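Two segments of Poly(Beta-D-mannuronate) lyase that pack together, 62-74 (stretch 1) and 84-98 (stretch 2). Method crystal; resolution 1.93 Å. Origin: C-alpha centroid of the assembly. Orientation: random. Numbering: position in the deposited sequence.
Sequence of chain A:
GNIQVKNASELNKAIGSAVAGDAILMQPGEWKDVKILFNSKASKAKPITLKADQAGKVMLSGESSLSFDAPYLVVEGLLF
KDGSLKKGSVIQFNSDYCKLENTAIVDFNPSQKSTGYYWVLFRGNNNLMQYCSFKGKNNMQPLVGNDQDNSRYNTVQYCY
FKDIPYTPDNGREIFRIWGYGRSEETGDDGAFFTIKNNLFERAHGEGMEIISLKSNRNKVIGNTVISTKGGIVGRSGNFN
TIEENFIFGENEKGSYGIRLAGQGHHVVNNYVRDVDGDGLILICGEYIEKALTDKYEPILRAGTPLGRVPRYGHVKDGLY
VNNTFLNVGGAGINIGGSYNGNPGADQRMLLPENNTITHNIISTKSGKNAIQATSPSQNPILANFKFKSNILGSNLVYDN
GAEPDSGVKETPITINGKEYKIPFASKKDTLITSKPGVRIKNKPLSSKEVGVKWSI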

# COMPACT_ATOMS: atom_id res chain seq x y z
N GLY A 62 -5.78 9.48 25.47
CA GLY A 62 -7.23 9.56 25.44
C GLY A 62 -7.70 9.62 24.00
O GLY A 62 -7.05 9.09 23.10
N GLU A 63 -8.82 10.29 23.76
CA GLU A 63 -9.21 10.54 22.38
C GLU A 63 -8.56 11.81 21.87
O GLU A 63 -9.16 12.89 21.79
CB GLU A 63 -10.71 10.52 22.17
CG GLU A 63 -11.15 9.10 22.39
CD GLU A 63 -12.57 8.86 22.16
OE1 GLU A 63 -13.27 9.85 21.93
OE2 GLU A 63 -12.95 7.67 22.11
N SER A 64 -7.30 11.64 21.47
CA SER A 64 -6.52 12.66 20.78
C SER A 64 -6.44 12.33 19.30
O SER A 64 -6.49 11.16 18.90
CB SER A 64 -5.12 12.74 21.37
OG SER A 64 -5.21 13.25 22.68
N SER A 65 -6.33 13.37 18.48
CA SER A 65 -6.29 13.22 17.03
C SER A 65 -5.75 14.52 16.46
O SER A 65 -5.68 15.54 17.16
CB SER A 65 -7.68 12.90 16.46
OG SER A 65 -8.57 13.97 16.76
N LEU A 66 -5.36 14.47 15.19
CA LEU A 66 -4.77 15.61 14.49
C LEU A 66 -5.33 15.67 13.08
O LEU A 66 -5.36 14.66 12.38
CB LEU A 66 -3.25 15.47 14.44
CG LEU A 66 -2.46 16.31 13.42
CD1 LEU A 66 -2.44 17.78 13.82
CD2 LEU A 66 -1.03 15.77 13.31
N SER A 67 -5.77 16.87 12.68
CA SER A 67 -6.32 17.15 11.36
C SER A 67 -5.58 18.33 10.76
O SER A 67 -5.54 19.41 11.36
CB SER A 67 -7.82 17.46 11.44
OG SER A 67 -8.53 16.33 11.91
N PHE A 68 -5.00 18.13 9.57
CA PHE A 68 -4.41 19.22 8.79
C PHE A 68 -5.53 19.84 7.97
O PHE A 68 -6.01 19.22 7.02
CB PHE A 68 -3.32 18.70 7.85
CG PHE A 68 -2.09 18.14 8.54
CD1 PHE A 68 -2.04 16.81 8.92
CD2 PHE A 68 -0.98 18.93 8.75
CE1 PHE A 68 -0.90 16.28 9.52
CE2 PHE A 68 0.16 18.40 9.34
CZ PHE A 68 0.20 17.07 9.73
N ASP A 69 -5.98 21.04 8.33
CA ASP A 69 -7.15 21.63 7.68
C ASP A 69 -6.86 22.95 6.99
O ASP A 69 -7.79 23.73 6.75
CB ASP A 69 -8.30 21.83 8.68
CG ASP A 69 -8.70 20.53 9.38
OD1 ASP A 69 -8.56 19.44 8.78
OD2 ASP A 69 -9.16 20.60 10.53
N ALA A 70 -5.59 23.23 6.68
CA ALA A 70 -5.19 24.35 5.85
C ALA A 70 -3.83 24.03 5.25
O ALA A 70 -3.11 23.16 5.77
CB ALA A 70 -5.15 25.67 6.65
N PRO A 71 -3.46 24.65 4.12
CA PRO A 71 -2.25 24.22 3.41
C PRO A 71 -0.97 24.72 4.07
O PRO A 71 -0.97 25.65 4.87
CB PRO A 71 -2.42 24.84 2.02
CG PRO A 71 -3.25 26.06 2.25
CD PRO A 71 -4.22 25.66 3.36
N TYR A 72 0.12 24.03 3.71
CA TYR A 72 1.49 24.40 4.11
C TYR A 72 1.70 24.35 5.62
O TYR A 72 2.35 25.22 6.20
CB TYR A 72 1.90 25.77 3.56
CG TYR A 72 1.39 26.04 2.17
CD1 TYR A 72 1.79 25.23 1.10
CD2 TYR A 72 0.52 27.09 1.92
CE1 TYR A 72 1.33 25.46 -0.18
CE2 TYR A 72 0.06 27.33 0.64
CZ TYR A 72 0.47 26.52 -0.41
OH TYR A 72 0.01 26.76 -1.68
N LEU A 73 1.20 23.28 6.25
CA LEU A 73 1.35 23.07 7.68
C LEU A 73 2.20 21.83 7.94
O LEU A 73 2.04 20.81 7.28
CB LEU A 73 -0.01 22.92 8.36
CG LEU A 73 -0.97 24.10 8.20
CD1 LEU A 73 -2.25 23.85 8.97
CD2 LEU A 73 -0.28 25.37 8.67
N VAL A 74 3.09 21.94 8.92
CA VAL A 74 4.03 20.89 9.27
C VAL A 74 3.80 20.50 10.72
O VAL A 74 3.64 21.38 11.58
CB VAL A 74 5.49 21.34 9.05
CG1 VAL A 74 6.47 20.23 9.43
CG2 VAL A 74 5.70 21.83 7.61
N SER A 84 -7.20 6.13 22.22
CA SER A 84 -7.92 5.43 21.18
C SER A 84 -9.00 6.37 20.68
O SER A 84 -9.17 7.47 21.21
CB SER A 84 -8.53 4.12 21.67
OG SER A 84 -9.54 4.36 22.63
N LEU A 85 -9.72 5.95 19.66
CA LEU A 85 -10.80 6.72 19.08
C LEU A 85 -12.00 5.82 18.94
O LEU A 85 -11.94 4.61 19.20
CB LEU A 85 -10.42 7.31 17.71
CG LEU A 85 -9.15 8.16 17.64
CD1 LEU A 85 -8.87 8.53 16.17
CD2 LEU A 85 -9.25 9.42 18.53
N LYS A 86 -13.10 6.40 18.47
CA LYS A 86 -14.30 5.64 18.20
C LYS A 86 -14.62 5.58 16.73
O LYS A 86 -15.39 4.71 16.31
CB LYS A 86 -15.48 6.24 18.99
CG LYS A 86 -15.32 6.10 20.50
N LYS A 87 -14.01 6.44 15.92
CA LYS A 87 -14.28 6.51 14.49
C LYS A 87 -13.21 7.40 13.85
O LYS A 87 -12.41 8.03 14.54
CB LYS A 87 -15.68 7.05 14.22
CG LYS A 87 -16.00 8.32 15.01
N GLY A 88 -13.21 7.43 12.53
CA GLY A 88 -12.45 8.44 11.80
C GLY A 88 -11.03 8.00 11.52
O GLY A 88 -10.80 6.96 10.93
N SER A 89 -10.07 8.83 11.93
CA SER A 89 -8.65 8.56 11.74
C SER A 89 -7.86 9.30 12.81
O SER A 89 -8.25 10.39 13.25
CB SER A 89 -8.17 8.99 10.34
OG SER A 89 -6.77 8.73 10.19
N VAL A 90 -6.76 8.70 13.25
CA VAL A 90 -5.93 9.39 14.25
C VAL A 90 -5.33 10.66 13.66
O VAL A 90 -5.36 11.73 14.27
CB VAL A 90 -4.85 8.45 14.79
CG1 VAL A 90 -3.89 9.19 15.68
CG2 VAL A 90 -5.49 7.28 15.53
N ILE A 91 -4.78 10.56 12.45
CA ILE A 91 -4.19 11.70 11.76
C ILE A 91 -4.90 11.84 10.42
O ILE A 91 -5.14 10.84 9.73
CB ILE A 91 -2.67 11.50 11.57
CG1 ILE A 91 -1.96 11.61 12.92
CG2 ILE A 91 -2.12 12.55 10.60
CD1 ILE A 91 -0.61 10.98 12.95
N GLN A 92 -5.22 13.07 10.03
CA GLN A 92 -5.96 13.27 8.79
C GLN A 92 -5.42 14.47 8.01
O GLN A 92 -5.31 15.57 8.56
CB GLN A 92 -7.45 13.42 9.07
CG GLN A 92 -8.30 13.34 7.81
CD GLN A 92 -9.74 12.94 8.08
OE1 GLN A 92 -10.04 12.21 9.03
NE2 GLN A 92 -10.66 13.43 7.24
N PHE A 93 -5.08 14.23 6.74
CA PHE A 93 -4.63 15.29 5.82
C PHE A 93 -5.86 15.76 5.04
O PHE A 93 -6.26 15.11 4.07
CB PHE A 93 -3.56 14.78 4.86
CG PHE A 93 -2.22 14.46 5.52
CD1 PHE A 93 -2.00 13.22 6.11
CD2 PHE A 93 -1.18 15.39 5.50
CE1 PHE A 93 -0.77 12.92 6.71
CE2 PHE A 93 0.07 15.09 6.09
CZ PHE A 93 0.28 13.86 6.69
N ASN A 94 -6.43 16.90 5.43
CA ASN A 94 -7.63 17.43 4.78
C ASN A 94 -7.33 18.57 3.82
O ASN A 94 -8.28 19.18 3.30
CB ASN A 94 -8.65 17.90 5.82
CG ASN A 94 -9.33 16.75 6.52
OD1 ASN A 94 -9.77 15.80 5.88
ND2 ASN A 94 -9.43 16.85 7.85
N SER A 95 -6.07 18.88 3.57
CA SER A 95 -5.70 20.06 2.79
C SER A 95 -4.53 19.66 1.89
O SER A 95 -4.31 18.48 1.63
CB SER A 95 -5.39 21.24 3.72
OG SER A 95 -5.33 22.46 2.99
N ASP A 96 -3.76 20.65 1.42
CA ASP A 96 -2.69 20.40 0.46
C ASP A 96 -1.34 20.82 0.99
O ASP A 96 -1.23 21.75 1.79
CB ASP A 96 -2.92 21.13 -0.88
CG ASP A 96 -4.31 20.94 -1.45
OD1 ASP A 96 -4.91 19.85 -1.27
OD2 ASP A 96 -4.77 21.86 -2.14
N TYR A 97 -0.30 20.11 0.55
CA TYR A 97 1.09 20.47 0.83
C TYR A 97 1.36 20.57 2.32
O TYR A 97 2.04 21.49 2.78
CB TYR A 97 1.47 21.77 0.11
CG TYR A 97 1.86 21.55 -1.34
CD1 TYR A 97 3.09 20.98 -1.67
CD2 TYR A 97 1.00 21.91 -2.38
CE1 TYR A 97 3.46 20.78 -2.99
CE2 TYR A 97 1.36 21.71 -3.70
CZ TYR A 97 2.60 21.15 -4.00
OH TYR A 97 2.99 20.93 -5.30
N CYS A 98 0.81 19.64 3.10
CA CYS A 98 1.18 19.53 4.50
C CYS A 98 2.16 18.38 4.70
O CYS A 98 2.34 17.54 3.82
CB CYS A 98 -0.05 19.34 5.39
SG CYS A 98 -1.20 20.74 5.32
O HOH W 1 -8.01 13.08 12.75
O HOH W 2 -10.72 15.64 10.27

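The two stretches run side by side in the same direction and are joined at their centre by a short parallel β-ladder, in which Leu 66, Ser 67 and Phe 68 pair with Ile 91, Gln 92 and Phe 93 at CA-CA separations of 4.7 to 4.9 Å. The hydrogen bonds alternate as expected for parallel strands, with Leu 66 and Phe 68 each using both backbone polar groups. Leu 66 N donates to Val 90 O (2.9 Å) and Leu 66 O accepts from Gln 92 N (2.8 Å); Phe 68 N then donates to Gln 92 O (2.8 Å) and Phe 68 O accepts from Asn 94 N (2.8 Å). Between these bonds lie CA-H...O contacts such as Ile 91 CA to Leu 66 O (3.2 Å) and Ser 67 CA to Gln 92 O (3.4 Å).

Beyond the ladder the register persists, but the bonding loosens. Tyr 72 N donates to Asp 96 O at 3.3 Å and makes a second, weak bond to Tyr 97 O, also at 3.3 Å. At the other end, Ser 84 N donates to Gly 62 O (3.1 Å), tying the beginnings of the two stretches together.

Leu 66, Phe 68, Ile 91 and Phe 93 direct their side chains to one face of the sheet, which is apolar. Its centrepiece is an offset stack of the Phe 68 and Phe 93 rings, whose planes lie 7° apart and whose centroids are separated by 4.6 Å; Phe 68 CE1 and Phe 93 CE2 approach to 3.8 Å. The matching m rotamers of these paired residues accompany this nearly parallel orientation. Ile 91 CG2 sits at the edge of the Phe 68 ring, 4.1 Å from Phe 68 CE1, while Cys 98 CB packs 3.5 Å from Phe 68 CD2. The Cys 98 sulfur also accepts a weak hydrogen bond from the backbone of the neighbouring strand, with Leu 73 N 3.6 Å from Cys 98 SG.

Ser 67 and Gln 92 point to the other face, where the chemistry is polar. Water 2 bridges the stretches here, lying 2.8 Å from Ser 67 OG and accepting from Asn 94 ND2 at 3.0 Å. The same amide nitrogen donates to the carboxylate of Asp 69, with Asn 94 ND2 2.9 Å from Asp 69 OD1, so both its protons can be used. Its partner atom in the amide, Asn 94 OD1, accepts from Gln 92 NE2 (2.9 Å), which braces the Asn 94 side chain within its own stretch.

The flanks close with van der Waals packing. The CA-to-CB bond of Leu 85 points sideways, but the end of its side chain comes nearer the first stretch, bringing Leu 85 CD2 to 3.3 Å from Ser 64 O, a buried carbonyl that finds no hydrogen-bonding partner. Near the far end, Tyr 72 CD1 rests 3.6 Å from Tyr 97 CB, an apolar contact between two aromatic residues. Together, these interactions bury 969 Å² summed over both stretches.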